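Local coordinates for protein homospermidine synthase (Legionella pneumophila subsp. pneumophila str. Philadelphia 1, PDB 2PH5) that binds NAD and probably acts as a homospermidine synthase, making the polyamine homospermidine, at residues E234-W243 and C263-V274; A285-H293 and V317-P325. One frame throughout, in Å; residues are numbered along the deposited sequence.

Interaction 1 (E234-W243 and C263-V274); sequences EGLQPAEIGW and CAIYLSRPSAGV
Ile265 lays its CD1 methyl over one face of the Trp243 indole, 3.9 Å from the centroid of the six-membered ring and almost on the ring normal, a CH-pi contact. CG1 stands anti to the backbone N (chi1 174°), which carries the methyl out over the indole, while the side chains of Ile265 and Ile241 lie side by side, pointing the same way. Further along, Ala239 CB packs on Leu267 CB at 3.6 Å and meets Val274 CG2 at 4.0 Å. On the other face of the strand pair, Glu240 and Tyr266 run side by side in the same direction, and Glu240 CG touches Tyr266 CE2 at 3.6 Å.

Between these two faces the backbones of 238-242 and 264-267 pair in an antiparallel ladder. Ile241 N donates to Ile265 O at 2.9 Å, and Trp243 N reaches Cys263 O at 2.8 Å, nearly head-on to the carbonyl (C=O...N 174°). Between Pro238 and Glu240 the register slips by two residues, a beta bulge, where the partner chain turns its corner at Ser268 and Arg269. Beyond it the polar edge begins. Ser271 N donates to Gln237 O at 2.8 Å. With OG between its own N and carbonyl carbon (chi1 70°), Ser271 reaches the last turn of helix 228-236, two of whose last carbonyls are taken here: Glu234 O by Ser271 OG at 2.7 Å and Gly235 O by Ala272 N.

Strand 238-242 forms one edge of a three-stranded antiparallel sheet with 264-267 at its centre and 254-255 beyond. Helix 295-302 packs against Glu240 and Ala264, strand 311-322 lies against Ile241, and Tyr454 of the second subunit bonds to Leu236 O and packs on Pro238 and Pro270.

Interaction 2 (A285-H293 and V317-P325); sequences AFHGFLITH and VHYAYNPCP
Tyr319 lies alongside Ile291, pointing the same way, with its CD1 3.4 Å from Ile291 CG2; CG anti to the backbone N (chi1 -163°) carries the ring there. The His293 imidazole brings its CD2 edge to the same Tyr319 CD1 at 3.3 Å, the planes 59° apart. The phenol oxygen bonds to Glu207 on strand 202-213.

Phe286 places CG between its backbone N and carbonyl carbon (chi1 72°), which turns the ring in toward the other strand. Ala320 O lies at its edge, near the plane, 3.6 Å from CZ, and CE2 rests on Asn322 CB at 3.7 Å; the two side chains slide past each other. The Phe289 ring crosses Pro323 at about a right angle, CD1 3.9 Å from Pro323 CD, with Tyr321 O near its plane at the edge. Leu290 CD1 comes within 3.2 Å of His318 ND1 while CD2 stands over the ring face; ND1 donates to Tyr319 O from above the carbonyl plane, which helps hold the ring.

Tyr321 N donates to Phe289 O at 2.8 Å; the return bond from Phe289 N is too short to trust. A water joins Ile291 O to Tyr319 N.

A single antiparallel bridge, followed by an inverse gamma turn at Leu290, joins this steeply angled pair. It ties the hairpin strand 286-289 to the large mixed sheet of the C-terminal domain, beside the NAD-binding residues Asn159 and Pro160.

Both interactions are largely buried and lie within the saccharopine dehydrogenase-type C-terminal domain, each with some contact to the second subunit. They adjoin directly: Gly242 N lies 2.8 Å from Val317 O and Val274 O 2.9 Å from Leu290 N, both probable hydrogen bonds, so strand 311-322 and the 285-293 segment each meet a part of interaction 1. Interaction 1 pairs two strands of a small sheet and joins a 3-10 turn to a helix end, chiefly through backbone bonds, with mixed side chains on the two faces. Interaction 2 lies nearer the centre of the chain and relies on a single bridge, with aromatic rings and a water carrying the rest.

Interaction 1 (E234-W243 and C263-V274)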
loop_
_atom_site.group_PDB
_atom_site.type_symbol
_atom_site.label_atom_id
_atom_site.label_comp_id
_atom_site.label_asym_id
_atom_site.label_seq_id
_atom_site.Cartn_x
_atom_site.Cartn_y
_atom_site.Cartn_z
ATOM N N GLU A 234 -0.883 -14.734 -9.260
ATOM C CA GLU A 234 -0.365 -13.885 -10.328
ATOM C C GLU A 234 0.756 -12.970 -9.837
ATOM O O GLU A 234 1.787 -12.824 -10.499
ATOM C CB GLU A 234 -1.490 -13.048 -10.934
ATOM C CG GLU A 234 -2.325 -13.816 -11.939
ATOM C CD GLU A 234 -3.703 -13.208 -12.161
ATOM O OE1 GLU A 234 -3.841 -11.962 -12.064
ATOM O OE2 GLU A 234 -4.647 -13.996 -12.444
ATOM N N GLY A 235 0.562 -12.371 -8.667
ATOM C CA GLY A 235 1.576 -11.487 -8.124
ATOM C C GLY A 235 2.843 -12.207 -7.686
ATOM O O GLY A 235 3.904 -11.593 -7.553
ATOM N N LEU A 236 2.747 -13.511 -7.458
ATOM C CA LEU A 236 3.912 -14.275 -7.029
ATOM C C LEU A 236 4.828 -14.635 -8.197
ATOM O O LEU A 236 6.038 -14.755 -8.023
ATOM C CB LEU A 236 3.469 -15.550 -6.299
ATOM C CG LEU A 236 3.725 -15.643 -4.786
ATOM C CD1 LEU A 236 3.160 -14.440 -4.069
ATOM C CD2 LEU A 236 3.102 -16.930 -4.246
ATOM N N GLN A 237 4.257 -14.798 -9.386
ATOM C CA GLN A 237 5.042 -15.151 -10.565
ATOM C C GLN A 237 5.859 -13.983 -11.094
ATOM O O GLN A 237 5.536 -12.822 -10.861
ATOM C CB GLN A 237 4.131 -15.661 -11.682
ATOM C CG GLN A 237 3.322 -16.888 -11.307
ATOM C CD GLN A 237 2.299 -17.238 -12.368
ATOM O OE1 GLN A 237 1.535 -16.374 -12.822
ATOM N NE2 GLN A 237 2.271 -18.510 -12.772
ATOM N N PRO A 238 6.940 -14.282 -11.823
ATOM C CA PRO A 238 7.786 -13.219 -12.375
ATOM C C PRO A 238 7.107 -12.388 -13.467
ATOM O O PRO A 238 6.334 -12.912 -14.266
ATOM C CB PRO A 238 8.999 -13.987 -12.892
ATOM C CG PRO A 238 8.417 -15.317 -13.289
ATOM C CD PRO A 238 7.482 -15.618 -12.138
ATOM N N ALA A 239 7.408 -11.090 -13.496
ATOM C CA ALA A 239 6.833 -10.180 -14.488
ATOM C C ALA A 239 6.979 -10.708 -15.921
ATOM O O ALA A 239 8.083 -11.051 -16.354
ATOM C CB ALA A 239 7.489 -8.803 -14.368
ATOM N N GLU A 240 5.856 -10.774 -16.642
ATOM C CA GLU A 240 5.821 -11.247 -18.032
ATOM C C GLU A 240 5.487 -10.084 -18.962
ATOM O O GLU A 240 4.498 -9.380 -18.752
ATOM C CB GLU A 240 4.780 -12.355 -18.204
ATOM C CG GLU A 240 4.837 -13.044 -19.563
ATOM C CD GLU A 240 3.776 -14.118 -19.719
ATOM O OE1 GLU A 240 3.832 -15.130 -18.988
ATOM O OE2 GLU A 240 2.882 -13.950 -20.568
ATOM N N ILE A 241 6.300 -9.897 -20.000
ATOM C CA ILE A 241 6.110 -8.777 -20.916
ATOM C C ILE A 241 6.312 -9.086 -22.401
ATOM O O ILE A 241 7.293 -9.723 -22.783
ATOM C CB ILE A 241 7.079 -7.637 -20.545
ATOM C CG1 ILE A 241 7.045 -7.383 -19.038
ATOM C CG2 ILE A 241 6.718 -6.378 -21.307
ATOM C CD1 ILE A 241 8.172 -6.503 -18.541
ATOM N N GLY A 242 5.380 -8.624 -23.232
ATOM C CA GLY A 242 5.511 -8.816 -24.668
ATOM C C GLY A 242 6.499 -7.756 -25.128
ATOM O O GLY A 242 6.221 -6.560 -25.019
ATOM N N TRP A 243 7.660 -8.175 -25.626
ATOM C CA TRP A 243 8.672 -7.212 -26.049
ATOM C C TRP A 243 8.404 -6.579 -27.411
ATOM O O TRP A 243 8.406 -7.264 -28.430
ATOM C CB TRP A 243 10.051 -7.859 -26.055
ATOM C CG TRP A 243 11.153 -6.891 -25.732
ATOM C CD1 TRP A 243 12.340 -6.749 -26.394
ATOM C CD2 TRP A 243 11.190 -5.963 -24.641
ATOM N NE1 TRP A 243 13.114 -5.792 -25.782
ATOM C CE2 TRP A 243 12.433 -5.295 -24.702
ATOM C CE3 TRP A 243 10.292 -5.631 -23.614
ATOM C CZ2 TRP A 243 12.804 -4.312 -23.776
ATOM C CZ3 TRP A 243 10.660 -4.654 -22.696
ATOM C CH2 TRP A 243 11.909 -4.006 -22.784
ATOM N N CYS A 263 8.347 -13.907 -28.226
ATOM C CA CYS A 263 7.890 -12.535 -28.006
ATOM C C CYS A 263 7.957 -12.061 -26.554
ATOM O O CYS A 263 7.953 -10.857 -26.300
ATOM C CB CYS A 263 6.444 -12.398 -28.463
ATOM S SG CYS A 263 5.284 -13.249 -27.356
ATOM N N ALA A 264 8.006 -12.997 -25.608
ATOM C CA ALA A 264 8.019 -12.639 -24.192
ATOM C C ALA A 264 9.371 -12.436 -23.532
ATOM O O ALA A 264 10.375 -13.063 -23.876
ATOM C CB ALA A 264 7.218 -13.657 -23.386
ATOM N N ILE A 265 9.360 -11.550 -22.551
ATOM C CA ILE A 265 10.537 -11.225 -21.785
ATOM C C ILE A 265 10.090 -11.340 -20.333
ATOM O O ILE A 265 8.921 -11.123 -20.014
ATOM C CB ILE A 265 11.016 -9.792 -22.123
ATOM C CG1 ILE A 265 12.165 -9.385 -21.213
ATOM C CG2 ILE A 265 9.862 -8.803 -21.997
ATOM C CD1 ILE A 265 12.561 -7.933 -21.383
ATOM N N TYR A 266 11.002 -11.723 -19.453
ATOM C CA TYR A 266 10.638 -11.856 -18.055
ATOM C C TYR A 266 11.544 -11.022 -17.185
ATOM O O TYR A 266 12.600 -10.572 -17.618
ATOM C CB TYR A 266 10.688 -13.326 -17.627
ATOM C CG TYR A 266 9.684 -14.184 -18.361
ATOM C CD1 TYR A 266 9.899 -14.559 -19.688
ATOM C CD2 TYR A 266 8.478 -14.552 -17.762
ATOM C CE1 TYR A 266 8.939 -15.268 -20.404
ATOM C CE2 TYR A 266 7.511 -15.262 -18.472
ATOM C CZ TYR A 266 7.749 -15.612 -19.790
ATOM O OH TYR A 266 6.784 -16.276 -20.502
ATOM N N LEU A 267 11.099 -10.794 -15.959
ATOM C CA LEU A 267 11.854 -10.018 -14.992
ATOM C C LEU A 267 12.026 -10.898 -13.759
ATOM O O LEU A 267 11.141 -11.686 -13.429
ATOM C CB LEU A 267 11.088 -8.739 -14.647
ATOM C CG LEU A 267 11.544 -7.400 -15.243
ATOM C CD1 LEU A 267 11.850 -7.524 -16.721
ATOM C CD2 LEU A 267 10.464 -6.360 -14.997
ATOM N N SER A 268 13.172 -10.785 -13.096
ATOM C CA SER A 268 13.436 -11.583 -11.900
ATOM C C SER A 268 12.372 -11.340 -10.830
ATOM O O SER A 268 11.651 -12.254 -10.436
ATOM C CB SER A 268 14.812 -11.244 -11.320
ATOM O OG SER A 268 15.817 -11.319 -12.317
ATOM N N ARG A 269 12.278 -10.099 -10.370
ATOM C CA ARG A 269 11.315 -9.710 -9.343
ATOM C C ARG A 269 9.887 -10.198 -9.629
ATOM O O ARG A 269 9.498 -10.344 -10.787
ATOM C CB ARG A 269 11.338 -8.185 -9.205
ATOM C CG ARG A 269 12.746 -7.644 -9.000
ATOM C CD ARG A 269 12.772 -6.145 -8.850
ATOM N NE ARG A 269 12.023 -5.712 -7.678
ATOM C CZ ARG A 269 11.968 -4.454 -7.257
ATOM N NH1 ARG A 269 12.620 -3.503 -7.916
ATOM N NH2 ARG A 269 11.258 -4.146 -6.180
ATOM N N PRO A 270 9.100 -10.485 -8.570
ATOM C CA PRO A 270 7.710 -10.951 -8.725
ATOM C C PRO A 270 6.894 -9.820 -9.346
ATOM O O PRO A 270 7.180 -8.647 -9.105
ATOM C CB PRO A 270 7.261 -11.234 -7.290
ATOM C CG PRO A 270 8.532 -11.510 -6.563
ATOM C CD PRO A 270 9.505 -10.514 -7.155
ATOM N N SER A 271 5.874 -10.170 -10.125
ATOM C CA SER A 271 5.058 -9.160 -10.796
ATOM C C SER A 271 4.484 -8.121 -9.825
ATOM O O SER A 271 4.405 -6.923 -10.146
ATOM C CB SER A 271 3.940 -9.826 -11.612
ATOM O OG SER A 271 2.948 -10.417 -10.791
ATOM N N ALA A 272 4.103 -8.576 -8.633
ATOM C CA ALA A 272 3.562 -7.680 -7.615
ATOM C C ALA A 272 4.651 -6.744 -7.069
ATOM O O ALA A 272 4.373 -5.836 -6.281
ATOM C CB ALA A 272 2.952 -8.494 -6.472
ATOM N N GLY A 273 5.894 -6.971 -7.485
ATOM C CA GLY A 273 6.996 -6.138 -7.029
ATOM C C GLY A 273 7.509 -5.195 -8.112
ATOM O O GLY A 273 8.548 -4.557 -7.947
ATOM N N VAL A 274 6.778 -5.123 -9.220
ATOM C CA VAL A 274 7.123 -4.266 -10.347
ATOM C C VAL A 274 5.972 -3.290 -10.623
ATOM O O VAL A 274 4.825 -3.705 -10.793
ATOM C CB VAL A 274 7.348 -5.090 -11.643
ATOM C CG1 VAL A 274 7.931 -4.204 -12.731
ATOM C CG2 VAL A 274 8.259 -6.281 -11.368
#

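Interaction 2 (A285-H293 and V317-P325)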
loop_
_atom_site.group_PDB
_atom_site.type_symbol
_atom_site.label_atom_id
_atom_site.label_comp_id
_atom_site.label_asym_id
_atom_site.label_seq_id
_atom_site.Cartn_x
_atom_site.Cartn_y
_atom_site.Cartn_z
ATOM N N ALA A 285 -3.237 9.392 -14.757
ATOM C CA ALA A 285 -1.921 8.789 -14.541
ATOM C C ALA A 285 -1.870 8.074 -13.204
ATOM O O ALA A 285 -2.355 8.595 -12.205
ATOM C CB ALA A 285 -0.845 9.863 -14.575
ATOM N N PHE A 286 -1.278 6.886 -13.179
ATOM C CA PHE A 286 -1.166 6.140 -11.934
ATOM C C PHE A 286 -0.057 5.104 -12.038
ATOM O O PHE A 286 0.534 4.923 -13.102
ATOM C CB PHE A 286 -2.489 5.432 -11.611
ATOM C CG PHE A 286 -2.781 4.260 -12.506
ATOM C CD1 PHE A 286 -3.149 4.458 -13.837
ATOM C CD2 PHE A 286 -2.649 2.957 -12.031
ATOM C CE1 PHE A 286 -3.382 3.376 -14.688
ATOM C CE2 PHE A 286 -2.878 1.861 -12.872
ATOM C CZ PHE A 286 -3.247 2.073 -14.207
ATOM N N HIS A 287 0.240 4.439 -10.926
ATOM C CA HIS A 287 1.252 3.393 -10.938
ATOM C C HIS A 287 0.581 2.058 -10.659
ATOM O O HIS A 287 0.163 1.783 -9.534
ATOM C CB HIS A 287 2.333 3.638 -9.883
ATOM C CG HIS A 287 3.275 4.753 -10.223
ATOM N ND1 HIS A 287 4.453 4.965 -9.539
ATOM C CD2 HIS A 287 3.199 5.731 -11.158
ATOM C CE1 HIS A 287 5.063 6.025 -10.040
ATOM N NE2 HIS A 287 4.323 6.508 -11.022
ATOM N N GLY A 288 0.479 1.221 -11.683
ATOM C CA GLY A 288 -0.142 -0.077 -11.485
ATOM C C GLY A 288 0.873 -1.196 -11.312
ATOM O O GLY A 288 2.048 -1.034 -11.647
ATOM N N PHE A 289 0.429 -2.325 -10.769
ATOM C CA PHE A 289 1.297 -3.481 -10.593
ATOM C C PHE A 289 1.377 -4.173 -11.946
ATOM O O PHE A 289 0.364 -4.300 -12.641
ATOM C CB PHE A 289 0.717 -4.473 -9.566
ATOM C CG PHE A 289 0.739 -3.976 -8.154
ATOM C CD1 PHE A 289 -0.301 -3.187 -7.666
ATOM C CD2 PHE A 289 1.819 -4.262 -7.321
ATOM C CE1 PHE A 289 -0.271 -2.685 -6.368
ATOM C CE2 PHE A 289 1.864 -3.766 -6.022
ATOM C CZ PHE A 289 0.815 -2.971 -5.542
ATOM N N LEU A 290 2.574 -4.609 -12.325
ATOM C CA LEU A 290 2.762 -5.297 -13.598
ATOM C C LEU A 290 2.449 -6.788 -13.430
ATOM O O LEU A 290 3.274 -7.654 -13.722
ATOM C CB LEU A 290 4.196 -5.077 -14.096
ATOM C CG LEU A 290 4.723 -5.645 -15.430
ATOM C CD1 LEU A 290 3.647 -5.779 -16.475
ATOM C CD2 LEU A 290 5.838 -4.729 -15.914
ATOM N N ILE A 291 1.241 -7.055 -12.936
ATOM C CA ILE A 291 0.734 -8.402 -12.715
ATOM C C ILE A 291 0.722 -9.168 -14.025
ATOM O O ILE A 291 0.249 -8.673 -15.038
ATOM C CB ILE A 291 -0.715 -8.375 -12.145
ATOM C CG1 ILE A 291 -0.698 -8.607 -10.636
ATOM C CG2 ILE A 291 -1.557 -9.473 -12.766
ATOM C CD1 ILE A 291 0.057 -7.590 -9.874
ATOM N N THR A 292 1.228 -10.389 -13.995
ATOM C CA THR A 292 1.294 -11.226 -15.184
ATOM C C THR A 292 -0.080 -11.748 -15.634
ATOM O O THR A 292 -1.040 -11.736 -14.861
ATOM C CB THR A 292 2.190 -12.431 -14.895
ATOM O OG1 THR A 292 1.540 -13.280 -13.942
ATOM C CG2 THR A 292 3.517 -11.973 -14.308
ATOM N N HIS A 293 -0.175 -12.191 -16.888
ATOM C CA HIS A 293 -1.423 -12.777 -17.402
ATOM C C HIS A 293 -1.225 -13.709 -18.596
ATOM O O HIS A 293 -0.123 -13.834 -19.138
ATOM C CB HIS A 293 -2.451 -11.696 -17.749
ATOM C CG HIS A 293 -3.627 -11.660 -16.818
ATOM N ND1 HIS A 293 -4.567 -12.669 -16.758
ATOM C CD2 HIS A 293 -4.016 -10.735 -15.910
ATOM C CE1 HIS A 293 -5.482 -12.365 -15.857
ATOM N NE2 HIS A 293 -5.172 -11.194 -15.326
ATOM N N VAL A 317 3.412 -5.425 -24.868
ATOM C CA VAL A 317 2.129 -5.687 -24.231
ATOM C C VAL A 317 2.291 -6.272 -22.835
ATOM O O VAL A 317 2.995 -7.265 -22.644
ATOM C CB VAL A 317 1.271 -6.689 -25.041
ATOM C CG1 VAL A 317 -0.103 -6.838 -24.385
ATOM C CG2 VAL A 317 1.130 -6.222 -26.484
ATOM N N HIS A 318 1.623 -5.648 -21.872
ATOM C CA HIS A 318 1.645 -6.102 -20.501
ATOM C C HIS A 318 0.505 -5.456 -19.722
ATOM O O HIS A 318 -0.170 -4.556 -20.223
ATOM C CB HIS A 318 3.007 -5.816 -19.840
ATOM C CG HIS A 318 3.289 -4.367 -19.597
ATOM N ND1 HIS A 318 2.604 -3.623 -18.658
ATOM C CD2 HIS A 318 4.222 -3.539 -20.126
ATOM C CE1 HIS A 318 3.107 -2.402 -18.619
ATOM N NE2 HIS A 318 4.090 -2.324 -19.499
ATOM N N TYR A 319 0.305 -5.936 -18.499
ATOM C CA TYR A 319 -0.763 -5.493 -17.613
ATOM C C TYR A 319 -0.278 -4.395 -16.638
ATOM O O TYR A 319 0.842 -4.452 -16.134
ATOM C CB TYR A 319 -1.268 -6.738 -16.849
ATOM C CG TYR A 319 -2.624 -6.644 -16.166
ATOM C CD1 TYR A 319 -3.040 -7.632 -15.259
ATOM C CD2 TYR A 319 -3.487 -5.573 -16.415
ATOM C CE1 TYR A 319 -4.288 -7.547 -14.611
ATOM C CE2 TYR A 319 -4.728 -5.476 -15.782
ATOM C CZ TYR A 319 -5.121 -6.465 -14.884
ATOM O OH TYR A 319 -6.354 -6.367 -14.271
ATOM N N ALA A 320 -1.121 -3.388 -16.404
ATOM C CA ALA A 320 -0.840 -2.281 -15.477
ATOM C C ALA A 320 -2.068 -2.245 -14.561
ATOM O O ALA A 320 -3.022 -1.498 -14.802
ATOM C CB ALA A 320 -0.712 -0.956 -16.247
ATOM N N TYR A 321 -2.033 -3.065 -13.518
ATOM C CA TYR A 321 -3.149 -3.217 -12.587
ATOM C C TYR A 321 -3.050 -2.468 -11.271
ATOM O O TYR A 321 -2.001 -2.426 -10.634
ATOM C CB TYR A 321 -3.335 -4.705 -12.268
ATOM C CG TYR A 321 -4.550 -5.055 -11.425
ATOM C CD1 TYR A 321 -4.473 -6.041 -10.444
ATOM C CD2 TYR A 321 -5.797 -4.464 -11.662
ATOM C CE1 TYR A 321 -5.596 -6.438 -9.729
ATOM C CE2 TYR A 321 -6.935 -4.860 -10.946
ATOM C CZ TYR A 321 -6.824 -5.850 -9.982
ATOM O OH TYR A 321 -7.939 -6.258 -9.284
ATOM N N ASN A 322 -4.173 -1.897 -10.861
ATOM C CA ASN A 322 -4.255 -1.191 -9.595
ATOM C C ASN A 322 -5.557 -1.700 -8.993
ATOM O O ASN A 322 -6.644 -1.242 -9.363
ATOM C CB ASN A 322 -4.321 0.315 -9.810
ATOM C CG ASN A 322 -4.172 1.091 -8.518
ATOM O OD1 ASN A 322 -4.393 2.298 -8.479
ATOM N ND2 ASN A 322 -3.788 0.404 -7.453
ATOM N N PRO A 323 -5.461 -2.673 -8.071
ATOM C CA PRO A 323 -6.615 -3.282 -7.401
ATOM C C PRO A 323 -7.326 -2.331 -6.445
ATOM O O PRO A 323 -6.916 -1.184 -6.268
ATOM C CB PRO A 323 -5.996 -4.472 -6.681
ATOM C CG PRO A 323 -4.679 -3.921 -6.258
ATOM C CD PRO A 323 -4.200 -3.184 -7.498
ATOM N N CYS A 324 -8.407 -2.810 -5.844
ATOM C CA CYS A 324 -9.165 -1.997 -4.908
ATOM C C CYS A 324 -8.285 -1.742 -3.688
ATOM O O CYS A 324 -7.493 -2.599 -3.298
ATOM C CB CYS A 324 -10.438 -2.723 -4.498
ATOM S SG CYS A 324 -10.114 -4.220 -3.580
ATOM N N PRO A 325 -8.406 -0.557 -3.068
ATOM C CA PRO A 325 -7.586 -0.242 -1.892
ATOM C C PRO A 325 -7.391 -1.382 -0.886
ATOM O O PRO A 325 -6.321 -1.501 -0.283
ATOM C CB PRO A 325 -8.284 0.986 -1.288
ATOM C CG PRO A 325 -9.644 1.004 -1.928
ATOM C CD PRO A 325 -9.394 0.501 -3.315
HETATM O O HOH W 1 1.557 -8.302 -17.598
#